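Local coordinates for NAD(+) phosphorylase MbcT (Mycobacterium tuberculosis, PDB 6FKG), which degrades NAD(+) by phosphorolysis, acting as the cell-killing toxin of a type II toxin-antitoxin pair that its partner MbcA neutralises, at residues E20-C25 against V96-V101; H139-L144 against Q160-G165. All blocks are in the same frame, centred on the assembly; numbering follows the deposited sequence.

Contact 1 of 2, residues E20-C25 against V96-V101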
# COMPACT_ATOMS: atom_id res chain seq x y z
N GLU B 20 5.36 -41.40 29.92
CA GLU B 20 6.48 -41.99 29.19
C GLU B 20 5.97 -43.13 28.34
O GLU B 20 5.38 -44.09 28.84
CB GLU B 20 7.58 -42.47 30.14
CG GLU B 20 8.51 -41.37 30.59
CD GLU B 20 9.78 -41.90 31.22
OE1 GLU B 20 9.80 -43.07 31.65
OE2 GLU B 20 10.77 -41.13 31.28
N TRP B 21 6.19 -43.03 27.04
CA TRP B 21 5.63 -43.98 26.11
C TRP B 21 6.71 -44.70 25.33
O TRP B 21 7.62 -44.09 24.77
CB TRP B 21 4.69 -43.24 25.16
CG TRP B 21 3.77 -44.10 24.38
CD1 TRP B 21 2.67 -44.77 24.83
CD2 TRP B 21 3.83 -44.35 22.97
NE1 TRP B 21 2.05 -45.43 23.79
CE2 TRP B 21 2.74 -45.18 22.64
CE3 TRP B 21 4.71 -43.95 21.96
CZ2 TRP B 21 2.52 -45.63 21.35
CZ3 TRP B 21 4.48 -44.39 20.68
CH2 TRP B 21 3.40 -45.21 20.38
N SER B 22 6.62 -46.02 25.29
CA SER B 22 7.55 -46.80 24.48
C SER B 22 6.78 -47.71 23.53
O SER B 22 5.83 -48.39 23.93
CB SER B 22 8.47 -47.64 25.37
OG SER B 22 9.06 -46.82 26.37
N GLU B 23 7.20 -47.71 22.27
CA GLU B 23 6.56 -48.56 21.28
C GLU B 23 7.44 -48.67 20.05
O GLU B 23 8.27 -47.80 19.79
CB GLU B 23 5.19 -48.00 20.91
CG GLU B 23 4.41 -48.78 19.86
CD GLU B 23 4.00 -50.16 20.34
OE1 GLU B 23 4.86 -51.07 20.39
OE2 GLU B 23 2.80 -50.34 20.65
N THR B 24 7.27 -49.76 19.31
CA THR B 24 7.82 -49.88 17.97
C THR B 24 6.87 -49.17 17.01
O THR B 24 5.69 -49.53 16.91
CB THR B 24 7.99 -51.35 17.56
OG1 THR B 24 8.92 -51.98 18.45
CG2 THR B 24 8.51 -51.42 16.15
N CYS B 25 7.38 -48.15 16.32
CA CYS B 25 6.54 -47.31 15.48
C CYS B 25 6.99 -47.33 14.03
O CYS B 25 8.04 -47.87 13.70
CB CYS B 25 6.53 -45.86 15.98
SG CYS B 25 5.76 -45.66 17.61
N VAL B 96 10.67 -46.41 19.71
CA VAL B 96 10.56 -45.22 20.56
C VAL B 96 10.63 -45.66 22.02
O VAL B 96 9.90 -46.56 22.44
CB VAL B 96 9.24 -44.46 20.29
CG1 VAL B 96 9.10 -43.26 21.22
CG2 VAL B 96 9.16 -44.04 18.83
N THR B 97 11.50 -45.01 22.80
CA THR B 97 11.72 -45.41 24.19
C THR B 97 11.54 -44.26 25.16
O THR B 97 12.20 -43.23 25.06
CB THR B 97 13.13 -46.00 24.39
OG1 THR B 97 13.31 -47.09 23.47
CG2 THR B 97 13.32 -46.50 25.83
N ASP B 98 10.62 -44.45 26.11
CA ASP B 98 10.34 -43.51 27.19
C ASP B 98 10.14 -42.06 26.74
O ASP B 98 10.61 -41.14 27.40
CB ASP B 98 11.47 -43.58 28.23
CG ASP B 98 11.57 -44.94 28.88
OD1 ASP B 98 10.52 -45.58 29.10
OD2 ASP B 98 12.70 -45.39 29.16
N LEU B 99 9.43 -41.87 25.63
CA LEU B 99 9.16 -40.52 25.13
C LEU B 99 8.11 -39.85 26.01
O LEU B 99 7.04 -40.42 26.25
CB LEU B 99 8.69 -40.56 23.67
CG LEU B 99 8.91 -39.31 22.82
CD1 LEU B 99 10.39 -39.09 22.59
CD2 LEU B 99 8.16 -39.38 21.49
N ALA B 100 8.43 -38.66 26.50
CA ALA B 100 7.52 -37.91 27.37
C ALA B 100 6.50 -37.19 26.51
O ALA B 100 6.79 -36.15 25.93
CB ALA B 100 8.30 -36.91 28.24
N VAL B 101 5.30 -37.75 26.43
CA VAL B 101 4.32 -37.26 25.47
C VAL B 101 3.02 -36.83 26.12
O VAL B 101 2.59 -37.39 27.13
CB VAL B 101 4.01 -38.33 24.40
CG1 VAL B 101 5.27 -38.71 23.64
CG2 VAL B 101 3.39 -39.57 25.06
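A G1 beta bulge interrupts the antiparallel pairing of strand 19-30 with strand 89-103. Asp98 and Leu99 together face Trp21, and the register slips by one residue between the pairs Trp21-Leu99 and Glu23-Val96. Asp98, with phi and psi both positive, turns the corner, and its amide bonds not to the opposite backbone but to a side chain: Ser22 OG, anti to its own carbonyl carbon, accepts Asp98 N at 2.8 Å in an almost straight bond (169° at the hydrogen). Backbone pairs close the ladder on both flanks. Trp21 N reaches Leu99 O at 2.9 Å from above the carbonyl plane, whereas Glu23 N lies in the plane of the Val96 carbonyl, on a lone pair.

Trp21, Glu23, Val96 and Leu99 direct their side chains to one face of the sheet. The indole, with CG anti to the backbone N (chi1 -165°), takes Glu23 CB over one ring face, offset toward the rim, while Trp21 CB meets the Val101 methyl CG2 at 3.9 Å. Leu153 of strand 150-156 touches Trp21, Leu99 and Val101. On the other face the extended Glu20 chain crosses Asp98 obliquely, and their carboxylates stack with planes 15° apart. Such proximity of like charges would be expected to raise the proton affinity of one of them. At the closest approach of the two carboxylates, Glu20 OE1 stands 3.6 Å from Asp98 OD1.

Contact 2 of 2, residues H139-L144 against Q160-G165; sequences HMQGVL and QRTRPG
Two side-chain interactions carry this contact, a guanidinium-imidazole stack and an amide-to-carbonyl hydrogen bond, and both engage Arg161 at the end of helix 158-161. In the first, the Arg161 guanidinium lies flat on the His139 ring, the group centres 4.1 Å apart and the planes inclined by 15°. Arg161 NH2 sits over the middle of the imidazole, with His139 NE2 at 3.6 Å, whereas Arg161 NH1 slides back along the same residue to His139 CA at 3.3 Å. The Arg161 chain arrives by a bend at chi2 (-137°), and its NH1 is also hydrogen-bonded to Trp136 O, which, together with the stack, restrains the guanidinium's rotation; the indole of Trp136 adds a cation-pi contact.

In the second, Gln141 extends its chain beyond CG and delivers NE2 to Arg161 O at 2.6 Å. The bond is nearly straight, 165° at the hydrogen, and Arg161 O lies in the plane of the Gln141 amide, although the donor stands above the carbonyl plane. Gln141 NE2 also passes Thr162 CA at 3.6 Å. Both ends of this buried amide have further partners: NE2 donates to Gln166 OE1 and OE1 accepts Ala100 N, so the amide is held at both ends.

The helix end places the His139 backbone. His139, at positive phi, is the C-prime residue of a Schellman motif, with Met140 N bonded to Ala135 O and His139 N to Trp136 O. Asp63 of the MbcA chain packs on its side chain. The contact therefore joins the C-terminal end of helix 126-137, and the turn leading into strand 142-147, to the C-terminal end of helix 158-161 and the loop before strand 167-174.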
# COMPACT_ATOMS: atom_id res chain seq x y z
N HIS B 139 8.05 -27.90 26.27
CA HIS B 139 9.18 -28.82 26.22
C HIS B 139 8.78 -30.28 26.35
O HIS B 139 9.56 -31.10 26.79
CB HIS B 139 10.22 -28.45 27.29
CG HIS B 139 11.02 -27.24 26.95
ND1 HIS B 139 10.48 -25.97 26.97
CD2 HIS B 139 12.31 -27.10 26.56
CE1 HIS B 139 11.41 -25.10 26.62
NE2 HIS B 139 12.52 -25.75 26.36
N MET B 140 7.55 -30.60 25.96
CA MET B 140 7.15 -31.99 25.89
C MET B 140 7.80 -32.60 24.66
O MET B 140 8.07 -31.90 23.70
CB MET B 140 5.63 -32.13 25.83
CG MET B 140 4.94 -31.61 27.06
SD MET B 140 3.16 -31.68 26.95
CE MET B 140 2.71 -31.27 28.65
N GLN B 141 8.06 -33.91 24.69
CA GLN B 141 8.82 -34.53 23.62
C GLN B 141 7.92 -34.89 22.44
O GLN B 141 8.39 -35.13 21.33
CB GLN B 141 9.54 -35.77 24.13
CG GLN B 141 10.68 -35.44 25.09
CD GLN B 141 11.50 -36.64 25.43
OE1 GLN B 141 10.97 -37.68 25.83
NE2 GLN B 141 12.81 -36.53 25.28
N GLY B 142 6.61 -34.89 22.66
CA GLY B 142 5.71 -35.13 21.55
C GLY B 142 4.27 -35.26 21.98
O GLY B 142 3.92 -34.98 23.13
N VAL B 143 3.43 -35.68 21.05
CA VAL B 143 2.01 -35.81 21.33
C VAL B 143 1.53 -37.16 20.80
O VAL B 143 1.82 -37.53 19.66
CB VAL B 143 1.18 -34.68 20.69
CG1 VAL B 143 -0.30 -34.79 21.12
CG2 VAL B 143 1.75 -33.28 21.07
N LEU B 144 0.81 -37.90 21.64
CA LEU B 144 0.24 -39.17 21.25
C LEU B 144 -1.22 -38.93 20.93
O LEU B 144 -1.98 -38.40 21.76
CB LEU B 144 0.40 -40.20 22.36
CG LEU B 144 0.28 -41.68 22.00
CD1 LEU B 144 1.47 -42.09 21.15
CD2 LEU B 144 0.21 -42.47 23.29
N GLN B 160 16.88 -31.77 19.50
CA GLN B 160 17.20 -30.97 20.69
C GLN B 160 16.62 -31.55 21.97
O GLN B 160 17.14 -31.30 23.06
CB GLN B 160 16.68 -29.53 20.54
CG GLN B 160 17.55 -28.63 19.70
CD GLN B 160 17.43 -28.96 18.24
OE1 GLN B 160 16.33 -29.17 17.72
NE2 GLN B 160 18.57 -29.02 17.56
N ARG B 161 15.54 -32.31 21.84
CA ARG B 161 14.74 -32.65 23.00
C ARG B 161 14.81 -34.09 23.46
O ARG B 161 14.22 -34.44 24.48
CB ARG B 161 13.29 -32.29 22.73
CG ARG B 161 13.16 -30.89 22.25
CD ARG B 161 12.01 -30.24 22.92
NE ARG B 161 12.17 -28.79 22.95
CZ ARG B 161 11.13 -27.97 23.02
NH1 ARG B 161 9.92 -28.49 23.05
NH2 ARG B 161 11.31 -26.65 23.05
N THR B 162 15.53 -34.93 22.72
CA THR B 162 15.60 -36.34 23.09
C THR B 162 17.00 -36.76 23.50
O THR B 162 18.01 -36.31 22.96
CB THR B 162 15.11 -37.25 21.94
OG1 THR B 162 16.04 -37.20 20.85
CG2 THR B 162 13.71 -36.84 21.47
N ARG B 163 17.04 -37.62 24.51
CA ARG B 163 18.27 -38.25 24.94
C ARG B 163 18.64 -39.33 23.94
O ARG B 163 17.76 -39.85 23.23
CB ARG B 163 18.09 -38.81 26.35
CG ARG B 163 17.46 -37.80 27.29
CD ARG B 163 17.19 -38.38 28.67
NE ARG B 163 16.13 -39.39 28.64
CZ ARG B 163 14.83 -39.11 28.62
NH1 ARG B 163 14.42 -37.85 28.60
NH2 ARG B 163 13.94 -40.09 28.59
N PRO B 164 19.94 -39.66 23.83
CA PRO B 164 20.44 -40.69 22.92
C PRO B 164 19.61 -41.97 22.93
O PRO B 164 19.37 -42.54 24.00
CB PRO B 164 21.86 -40.97 23.44
CG PRO B 164 22.08 -40.04 24.61
CD PRO B 164 21.05 -38.97 24.52
N GLY B 165 19.16 -42.39 21.75
CA GLY B 165 18.50 -43.67 21.60
C GLY B 165 17.03 -43.72 21.97
O GLY B 165 16.47 -44.82 22.05

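From the N terminus, strand 19-30 enters contact 1, which closes a long loop of 70 residues when strand 89-103 returns beside it. Contact 2 opens later and closes a much shorter loop of 15 residues, mostly strand, including strand 150-156. The two are thus in series, neither nested nor crossed. Their centres lie about 9 Å apart on the same side of the chain's centre, and they meet in one sheet, where strands 89-103 and 142-147 run parallel as neighbours. Besides that pairing, Trp21 NE1 packs on Leu144 CD2 at 3.5 Å. Together they tie the N-terminal edge strand, through the sheet, to the ends of helices 126-137 and 158-161.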